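PDB 3MYX: (S)-ureidoglycine aminohydrolase cupin domain-containing protein from Pseudomonas syringae pv. tomato, which is of unknown function but has a cupin fold and may be related to (S)-ureidoglycine aminohydrolase. Local coordinates for residues V52-A57 with S109-C114. Numbering follows the deposited sequence.
Sequences VEFGTA and SLWAFC
V52 and W111 face each other in a hydrogen-bonded antiparallel pair, each giving its N-H to the other's carbonyl: V52 N to W111 O at 2.8 Å, nearly straight, and W111 N to V52 O at 3.0 Å, in the carbonyl plane. The pattern recurs at F54 and S109. There F54 N reaches S109 O at 3.1 Å, whereas the return bond from S109 N to F54 O is more bent (139° at the hydrogen). Between these two pairs E53 and L110 form a non-hydrogen-bonded pair, where the CA-H groups lean on carbonyls instead, L110 CA lying 3.3 Å from V52 O. The paired strands, 47-54 and 109-116, are neighbours in an antiparallel sheet consistent with a cupin-type beta-barrel, and strand 66-71 flanks 109-116 on its other edge. Apolar packing gathers on the face that carries V52, F54 and W111. Chi1 of 56° sets W111 CG between the backbone N and the carbonyl carbon. The V52 and W111 side chains lie side by side, pointing the same way; V52 CB sits over one indole face, 3.8 Å from the centroid of the five-membered ring, a CH-pi contact. V52 CG1 lies above the same face at the CZ2 corner, 3.5 Å from CZ2, while CG2 touches CD2 of F113, two residues beyond W111. F54 CB approaches the indole obliquely, 3.6 Å from W111 CH2; its own ring leads away and packs edge-to-face with F33. On the other face E53 and L110 run side by side, E53 CG and OE2 against L110 CD1. S109 OG bonds to Q106 O and S75 N.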
# COMPACT_ATOMS: atom_id res chain seq x y z
N VAL A 52 9.13 2.74 6.09
CA VAL A 52 10.56 2.97 6.00
C VAL A 52 10.83 4.39 6.49
O VAL A 52 10.14 5.33 6.08
CB VAL A 52 11.12 2.78 4.58
CG1 VAL A 52 12.58 3.20 4.50
CG2 VAL A 52 10.94 1.32 4.15
N GLU A 53 11.80 4.53 7.39
CA GLU A 53 12.32 5.82 7.81
C GLU A 53 13.72 5.94 7.22
O GLU A 53 14.57 5.09 7.47
CB GLU A 53 12.35 5.90 9.34
CG GLU A 53 10.96 5.78 9.94
CD GLU A 53 10.88 5.97 11.44
OE1 GLU A 53 11.86 6.40 12.06
OE2 GLU A 53 9.81 5.68 12.00
N PHE A 54 13.97 6.98 6.44
CA PHE A 54 15.24 7.13 5.77
C PHE A 54 15.52 8.59 5.47
O PHE A 54 14.59 9.39 5.32
CB PHE A 54 15.22 6.29 4.49
CG PHE A 54 16.57 5.86 4.01
CD1 PHE A 54 17.33 4.96 4.75
CD2 PHE A 54 17.07 6.30 2.79
CE1 PHE A 54 18.57 4.53 4.29
CE2 PHE A 54 18.32 5.86 2.33
CZ PHE A 54 19.06 5.00 3.09
N GLY A 55 16.79 8.95 5.43
CA GLY A 55 17.18 10.34 5.29
C GLY A 55 18.42 10.61 4.48
O GLY A 55 18.98 11.71 4.57
N THR A 56 18.84 9.64 3.67
CA THR A 56 20.01 9.74 2.83
C THR A 56 19.68 9.13 1.44
O THR A 56 18.53 8.81 1.16
CB THR A 56 21.21 9.02 3.55
OG1 THR A 56 20.85 7.67 3.86
CG2 THR A 56 21.59 9.74 4.87
N ALA A 57 20.69 8.93 0.61
CA ALA A 57 20.53 8.22 -0.66
C ALA A 57 21.21 6.87 -0.63
O ALA A 57 22.26 6.70 -0.01
CB ALA A 57 21.06 9.05 -1.81
N SER A 109 12.63 11.55 6.31
CA SER A 109 11.51 11.13 5.47
C SER A 109 10.95 9.80 5.98
O SER A 109 11.66 9.00 6.62
CB SER A 109 11.93 11.02 4.01
OG SER A 109 12.32 12.27 3.48
N LEU A 110 9.68 9.56 5.66
CA LEU A 110 8.98 8.37 6.14
C LEU A 110 7.93 8.02 5.11
O LEU A 110 7.11 8.86 4.72
CB LEU A 110 8.32 8.65 7.50
CG LEU A 110 7.72 7.48 8.29
CD1 LEU A 110 7.66 7.81 9.82
CD2 LEU A 110 6.33 7.03 7.78
N TRP A 111 7.94 6.76 4.68
CA TRP A 111 6.91 6.26 3.78
C TRP A 111 6.37 4.92 4.21
O TRP A 111 7.07 4.17 4.88
CB TRP A 111 7.41 6.18 2.35
CG TRP A 111 8.64 5.37 2.05
CD1 TRP A 111 8.69 4.08 1.61
CD2 TRP A 111 10.01 5.84 2.06
NE1 TRP A 111 9.98 3.72 1.33
CE2 TRP A 111 10.82 4.76 1.62
CE3 TRP A 111 10.63 7.05 2.41
CZ2 TRP A 111 12.20 4.87 1.49
CZ3 TRP A 111 12.01 7.14 2.32
CH2 TRP A 111 12.77 6.06 1.85
N ALA A 112 5.12 4.65 3.84
CA ALA A 112 4.59 3.30 3.97
C ALA A 112 5.00 2.49 2.74
O ALA A 112 5.22 3.03 1.67
CB ALA A 112 3.07 3.31 4.11
N PHE A 113 5.07 1.18 2.91
CA PHE A 113 5.39 0.30 1.80
C PHE A 113 4.55 -0.96 1.80
O PHE A 113 4.08 -1.43 2.86
CB PHE A 113 6.89 -0.08 1.79
CG PHE A 113 7.26 -1.12 2.83
CD1 PHE A 113 7.17 -2.48 2.55
CD2 PHE A 113 7.71 -0.75 4.09
CE1 PHE A 113 7.49 -3.44 3.51
CE2 PHE A 113 8.04 -1.72 5.05
CZ PHE A 113 7.92 -3.07 4.75
N CYS A 114 4.39 -1.52 0.61
CA CYS A 114 3.98 -2.91 0.41
C CYS A 114 4.92 -3.50 -0.62
O CYS A 114 5.14 -2.92 -1.68
CB CYS A 114 2.54 -2.97 -0.08
SG CYS A 114 1.95 -4.68 -0.33